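Local coordinates for protein aminotransferase, class IV (PDB 4TVI) that probably transfers the amino group of leucine, isoleucine or valine to 2-oxoglutarate, using pyridoxal 5'-phosphate as its cofactor, at residues A57-S62 and A133-P138; F167-L172 and N211-A216; V174-V177 and A182-Y185. All blocks are in the same frame, centred on the assembly; numbering follows the deposited sequence.

Interaction 1 (A57-S62 and A133-P138); sequences ATWLGS and ASTVAP
Leu60 reaches out from the last turn of a short helix and lays one branch end, CD1, on the backbone of Thr135 and Val136. Leu60 CD1 comes within 3.4 Å of Thr135 O and 3.8 Å of Val136 CA, so within this contact the methyl rests mainly on main chain. The other branch meets Val136 loosely, Leu60 CD2 to Val136 CG2 at 4.4 Å. With CG opposite the carbonyl carbon (chi1 -66°), the Leu60 side chain also lies over one face of the neighbouring Trp59 indole, CG standing 3.8 Å above the middle of the ring. Trp59 itself only brushes the other segment, where Thr135 CG2 approaches Trp59 CH2 obliquely at 4.4 Å.

A water ties the two backbones together beside this apolar contact, donating to Leu60 O (2.9 Å) and to Val136 O (2.8 Å). Val136 O is gripped a second time, by the side-chain amide of Gln56.

Both segments flank the antiparallel sheet of this class IV aminotransferase: helix 56-60 precedes strand 64-70, while the loop 133-138 is part of the connection between strands 120-128 and 143-151. Gly61, with positive phi, ends the helix. On the other side Thr135 is the centre of a classic gamma turn (phi 66°, psi -51°) closed by Val136 N and Ser134 O, and Ser134 OG accepts from Ala137 N in an ST motif.

Further out, Ser62 OG bonds to Gln56 OE1 and to Ala128 N, linking the helix exit to strand 120-128. The second subunit packs against both segments: its Arg123 makes a cation-pi contact with Trp59, its Phe65 meets the same indole edge-to-face, and its Leu192 packs on Val136.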
# COMPACT_ATOMS: atom_id res chain seq x y z
N ALA A 57 -1.72 -9.62 -4.85
CA ALA A 57 -1.66 -8.17 -4.97
C ALA A 57 -2.91 -7.50 -4.40
O ALA A 57 -2.85 -6.37 -3.91
CB ALA A 57 -1.48 -7.77 -6.42
N THR A 58 -4.03 -8.19 -4.47
CA THR A 58 -5.30 -7.59 -4.09
C THR A 58 -5.34 -7.21 -2.60
O THR A 58 -5.74 -6.10 -2.25
CB THR A 58 -6.46 -8.54 -4.42
OG1 THR A 58 -6.50 -8.76 -5.84
CG2 THR A 58 -7.79 -7.95 -3.97
N TRP A 59 -4.90 -8.11 -1.72
CA TRP A 59 -4.98 -7.80 -0.30
C TRP A 59 -3.62 -7.70 0.40
O TRP A 59 -3.57 -7.50 1.61
CB TRP A 59 -5.85 -8.84 0.42
CG TRP A 59 -5.39 -10.26 0.30
CD1 TRP A 59 -5.37 -11.03 -0.84
CD2 TRP A 59 -4.92 -11.10 1.36
NE1 TRP A 59 -4.90 -12.29 -0.54
CE2 TRP A 59 -4.62 -12.36 0.80
CE3 TRP A 59 -4.73 -10.91 2.73
CZ2 TRP A 59 -4.14 -13.42 1.56
CZ3 TRP A 59 -4.25 -11.96 3.49
CH2 TRP A 59 -3.96 -13.20 2.90
N LEU A 60 -2.53 -7.80 -0.36
CA LEU A 60 -1.20 -7.69 0.23
C LEU A 60 -0.33 -6.64 -0.49
O LEU A 60 0.82 -6.41 -0.13
CB LEU A 60 -0.52 -9.07 0.24
CG LEU A 60 -1.20 -10.08 1.17
CD1 LEU A 60 -0.66 -11.49 1.00
CD2 LEU A 60 -1.12 -9.65 2.65
N GLY A 61 -0.91 -6.00 -1.51
CA GLY A 61 -0.44 -4.72 -2.01
C GLY A 61 0.76 -4.58 -2.94
O GLY A 61 1.41 -3.54 -2.94
N SER A 62 1.04 -5.58 -3.76
CA SER A 62 2.28 -5.57 -4.53
C SER A 62 2.23 -4.82 -5.88
O SER A 62 3.24 -4.78 -6.58
CB SER A 62 2.75 -7.01 -4.77
OG SER A 62 1.78 -7.73 -5.52
N ALA A 133 6.00 -19.09 0.01
CA ALA A 133 5.71 -19.88 1.21
C ALA A 133 5.25 -19.02 2.39
O ALA A 133 4.54 -19.50 3.27
CB ALA A 133 6.94 -20.69 1.60
N SER A 134 5.66 -17.76 2.39
CA SER A 134 5.34 -16.84 3.48
C SER A 134 3.95 -16.21 3.33
O SER A 134 3.50 -15.47 4.21
CB SER A 134 6.38 -15.72 3.56
OG SER A 134 6.25 -14.85 2.44
N THR A 135 3.31 -16.49 2.20
CA THR A 135 2.03 -15.89 1.82
C THR A 135 2.13 -14.37 1.57
O THR A 135 1.70 -13.89 0.53
CB THR A 135 0.93 -16.14 2.87
OG1 THR A 135 0.89 -17.54 3.20
CG2 THR A 135 -0.42 -15.69 2.35
N VAL A 136 2.71 -13.63 2.51
CA VAL A 136 2.79 -12.18 2.40
C VAL A 136 3.73 -11.73 1.28
O VAL A 136 3.40 -10.81 0.53
CB VAL A 136 3.22 -11.55 3.74
CG1 VAL A 136 3.61 -10.09 3.56
CG2 VAL A 136 2.11 -11.70 4.77
N ALA A 137 4.90 -12.35 1.19
CA ALA A 137 5.87 -11.98 0.15
C ALA A 137 5.45 -12.50 -1.22
O ALA A 137 5.05 -13.66 -1.36
CB ALA A 137 7.25 -12.50 0.51
N PRO A 138 5.55 -11.65 -2.25
CA PRO A 138 5.14 -12.01 -3.61
C PRO A 138 6.01 -13.10 -4.24
O PRO A 138 7.22 -13.12 -4.04
CB PRO A 138 5.30 -10.69 -4.39
CG PRO A 138 6.31 -9.93 -3.62
CD PRO A 138 6.07 -10.27 -2.18
O HOH W 1 3.16 -8.01 0.50

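Interaction 2 (F167-L172 and N211-A216); sequences FRRPYL and NVAETA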
# COMPACT_ATOMS: atom_id res chain seq x y z
N PHE A 167 0.58 15.07 8.02
CA PHE A 167 1.29 13.84 7.70
C PHE A 167 2.58 14.13 6.94
O PHE A 167 2.72 15.18 6.32
CB PHE A 167 0.39 12.91 6.90
CG PHE A 167 -0.95 12.69 7.54
CD1 PHE A 167 -1.07 11.93 8.69
CD2 PHE A 167 -2.10 13.25 6.99
CE1 PHE A 167 -2.30 11.73 9.29
CE2 PHE A 167 -3.34 13.05 7.59
CZ PHE A 167 -3.44 12.29 8.73
N ARG A 168 3.52 13.18 6.99
CA ARG A 168 4.79 13.34 6.30
C ARG A 168 5.05 12.18 5.35
O ARG A 168 4.41 11.13 5.43
CB ARG A 168 5.95 13.47 7.29
CG ARG A 168 5.73 14.47 8.40
CD ARG A 168 6.98 14.64 9.27
NE ARG A 168 6.74 15.58 10.36
CZ ARG A 168 7.44 15.62 11.50
NH1 ARG A 168 8.44 14.78 11.72
NH2 ARG A 168 7.12 16.51 12.43
N ARG A 169 5.99 12.40 4.44
CA ARG A 169 6.51 11.35 3.57
C ARG A 169 7.15 10.25 4.40
O ARG A 169 7.81 10.52 5.40
CB ARG A 169 7.56 11.92 2.60
CG ARG A 169 7.07 13.04 1.69
CD ARG A 169 6.02 12.55 0.71
NE ARG A 169 6.48 11.38 -0.03
CZ ARG A 169 5.67 10.45 -0.51
NH1 ARG A 169 4.36 10.54 -0.34
NH2 ARG A 169 6.17 9.41 -1.18
N PRO A 170 6.93 8.99 4.00
CA PRO A 170 7.72 7.91 4.58
C PRO A 170 9.14 7.91 4.01
O PRO A 170 9.49 8.79 3.23
CB PRO A 170 6.96 6.64 4.18
CG PRO A 170 6.00 7.06 3.10
CD PRO A 170 6.10 8.54 2.88
N TYR A 171 9.94 6.92 4.40
CA TYR A 171 11.30 6.78 3.89
C TYR A 171 11.59 5.30 3.73
O TYR A 171 10.86 4.47 4.25
CB TYR A 171 12.31 7.46 4.82
CG TYR A 171 12.15 7.09 6.28
CD1 TYR A 171 11.18 7.70 7.07
CD2 TYR A 171 12.95 6.12 6.88
CE1 TYR A 171 11.01 7.37 8.40
CE2 TYR A 171 12.79 5.78 8.21
CZ TYR A 171 11.82 6.41 8.97
OH TYR A 171 11.65 6.07 10.29
N LEU A 172 12.68 4.99 3.02
CA LEU A 172 12.94 3.63 2.54
C LEU A 172 12.90 2.54 3.61
O LEU A 172 12.52 1.41 3.34
CB LEU A 172 14.29 3.59 1.82
CG LEU A 172 14.60 2.30 1.06
CD1 LEU A 172 13.55 2.04 -0.01
CD2 LEU A 172 15.99 2.37 0.44
N ASN A 211 11.71 18.86 5.69
CA ASN A 211 12.03 19.54 4.44
C ASN A 211 11.01 19.19 3.37
O ASN A 211 10.57 18.04 3.27
CB ASN A 211 13.44 19.16 3.98
CG ASN A 211 14.49 19.61 4.96
OD1 ASN A 211 14.44 20.72 5.47
ND2 ASN A 211 15.47 18.75 5.23
N VAL A 212 10.62 20.18 2.57
CA VAL A 212 9.64 19.98 1.52
C VAL A 212 10.10 18.90 0.55
O VAL A 212 11.26 18.90 0.13
CB VAL A 212 9.35 21.28 0.75
CG1 VAL A 212 8.39 21.02 -0.40
CG2 VAL A 212 8.78 22.34 1.68
N ALA A 213 9.19 17.99 0.23
CA ALA A 213 9.46 16.92 -0.72
C ALA A 213 8.74 17.19 -2.04
O ALA A 213 9.35 17.18 -3.11
CB ALA A 213 9.03 15.58 -0.15
N GLU A 214 7.43 17.41 -1.96
CA GLU A 214 6.59 17.56 -3.14
C GLU A 214 5.18 17.89 -2.68
O GLU A 214 4.96 18.14 -1.49
CB GLU A 214 6.59 16.30 -4.00
CG GLU A 214 6.23 15.03 -3.22
CD GLU A 214 6.00 13.83 -4.13
OE1 GLU A 214 6.11 14.00 -5.36
OE2 GLU A 214 5.71 12.73 -3.61
N THR A 215 4.22 17.87 -3.60
CA THR A 215 2.83 17.99 -3.19
C THR A 215 2.31 16.58 -2.94
O THR A 215 3.06 15.61 -3.05
CB THR A 215 1.96 18.71 -4.24
OG1 THR A 215 1.50 17.78 -5.23
CG2 THR A 215 2.74 19.84 -4.92
N ALA A 216 1.03 16.45 -2.61
CA ALA A 216 0.46 15.14 -2.34
C ALA A 216 0.28 14.32 -3.61
O ALA A 216 0.02 13.12 -3.55
CB ALA A 216 -0.85 15.28 -1.60
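Arg169 and Glu214 cross at about a right angle, with the carboxylate of Glu214 poised over the flat of the guanidinium group. The two planes are 76° apart, and Glu214 OE2 sits above the centre of the group, 3.8 Å from Arg169 CZ. From Glu214 OE2 to Arg169 NE is 3.9 Å, a long salt bridge in which no N-H points at the oxygen; what passes between the two groups is attraction of charge alone. The opposite face of the guanidinium is covered by Pro170, whose CD lies 3.9 Å above the plane, so the group is sandwiched between a proline ring and a carboxylate oxygen.

Folding of the arginine chain makes this possible. Chi1 sets Arg169 CG 3.7 Å from Ala213 CB; bends at chi2 (-66°) and chi3 (-53°) then curl the chain back over Pro170. The N-H of NE is spent elsewhere, on Thr236 O, a bond that helps to fix the rotation of the group. Glu214 behaves differently: beyond CG its chain runs out extended, carrying the carboxylate out to the guanidinium.

Ala213 and Glu214 both face Val205 of strand 202-206, forming a classic beta bulge in strand 212-215. Phe237 packs against both residues. While OE2 lies over Arg169, Glu214 OE1 stands close to N1 of the pyridoxal phosphate carried by the modified residue at position 180. The buried arginine is therefore a second-shell neighbour of the cofactor, in a site where a strand glutamate faces the pyridine nitrogen, as in other class IV aminotransferases.

Interaction 3 (V174-V177 and A182-Y185); sequences VMPV and ACLY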
# COMPACT_ATOMS: atom_id res chain seq x y z
N VAL A 174 10.98 2.18 6.10
CA VAL A 174 9.64 1.82 6.56
C VAL A 174 8.63 1.60 5.43
O VAL A 174 7.57 1.02 5.66
CB VAL A 174 9.07 2.88 7.54
CG1 VAL A 174 9.88 2.90 8.83
CG2 VAL A 174 9.06 4.26 6.89
N MET A 175 8.94 2.07 4.22
CA MET A 175 8.10 1.79 3.05
C MET A 175 8.97 1.68 1.79
O MET A 175 10.04 2.28 1.73
CB MET A 175 7.04 2.89 2.84
CG MET A 175 5.85 2.83 3.80
SD MET A 175 4.83 1.36 3.65
CE MET A 175 4.07 1.61 2.05
N PRO A 176 8.53 0.89 0.80
CA PRO A 176 9.25 0.86 -0.49
C PRO A 176 9.05 2.14 -1.29
O PRO A 176 8.37 2.13 -2.33
CB PRO A 176 8.62 -0.34 -1.21
CG PRO A 176 7.25 -0.45 -0.62
CD PRO A 176 7.40 -0.06 0.82
N VAL A 177 9.65 3.24 -0.84
CA VAL A 177 9.43 4.54 -1.46
C VAL A 177 10.23 4.73 -2.75
O VAL A 177 10.04 5.70 -3.47
CB VAL A 177 9.77 5.69 -0.48
CG1 VAL A 177 8.80 5.70 0.68
CG2 VAL A 177 11.20 5.56 0.01
N ALA A 182 1.40 1.30 -5.71
CA ALA A 182 0.07 1.58 -5.19
C ALA A 182 0.05 1.69 -3.67
O ALA A 182 -0.74 2.45 -3.11
CB ALA A 182 -0.90 0.50 -5.66
N CYS A 183 0.93 0.94 -3.00
CA CYS A 183 0.88 0.86 -1.54
C CYS A 183 1.26 2.17 -0.86
O CYS A 183 0.95 2.37 0.31
CB CYS A 183 1.78 -0.27 -1.03
SG CYS A 183 3.55 -0.01 -1.31
N LEU A 184 1.88 3.08 -1.61
CA LEU A 184 2.36 4.34 -1.04
C LEU A 184 1.30 5.42 -1.01
O LEU A 184 1.44 6.42 -0.30
CB LEU A 184 3.55 4.86 -1.85
CG LEU A 184 4.77 3.95 -1.95
CD1 LEU A 184 5.75 4.53 -2.94
CD2 LEU A 184 5.42 3.79 -0.57
N TYR A 185 0.20 5.21 -1.73
CA TYR A 185 -0.73 6.30 -1.99
C TYR A 185 -1.87 6.52 -0.99
O TYR A 185 -2.44 7.61 -0.97
CB TYR A 185 -1.29 6.16 -3.41
CG TYR A 185 -0.22 6.58 -4.39
CD1 TYR A 185 0.75 5.69 -4.81
CD2 TYR A 185 -0.13 7.90 -4.81
CE1 TYR A 185 1.76 6.08 -5.67
CE2 TYR A 185 0.88 8.31 -5.67
CZ TYR A 185 1.82 7.39 -6.09
OH TYR A 185 2.83 7.79 -6.95
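Val177 and Leu184 are the nearest residues of two tight turns, their CA atoms 7.1 Å apart. In 174-177 the chain makes an inverse gamma turn centred on Pro176, closed by Val177 N donating to Met175 O. Facing it, 182-184 is a single 3-10 turn, with Tyr185 N bonded to Ala182 O, that leads into helix 185-198.

These turns flank the stretch holding the modified Lys180, the residue that carries pyridoxal phosphate in this class IV aminotransferase; Tyr185 OH makes a hydrogen bond with the cofactor's O3.

Both methyls of Leu184 lie by Pro176 O, CD1 at 3.6 Å and CD2 at 3.8 Å. Leu184 CD2 also meets Met175 CE at 3.7 Å and Val177 CG1 at 4.1 Å. The Met175 and Leu184 side chains run antiparallel alongside one another. Bent at chi2 (-64°) and chi3 (-69°), the methionine curls its methyl toward the 3-10 turn, where Met175 CE reaches Cys183 SG at 3.8 Å. Cys183 SG also meets Pro176 CG at 3.8 Å, so the sulfur touches both the methyl and the proline ring. Cys183 of the second subunit packs on Met175 as well.

How the interactions relate
Interaction 1 closes first along the chain; interaction 2 then opens, and interaction 3 falls within the sequence that interaction 2 spans. The centre of interaction 3 lies about 14 Å from that of interaction 1 and about 11 Å from that of interaction 2, whereas the centres of interactions 1 and 2 are about 25 Å apart. Gly61 O packs on Cys183 CB, and Val177 CG2 lies against Leu172 N. Interaction 3 thus joins the surroundings of the antiparallel sheet to those of the mixed sheet containing strand 212-215. All three border the second subunit, and interactions 2 and 3 lie on segments that also reach the cofactor, which places the active site near the dimer interface.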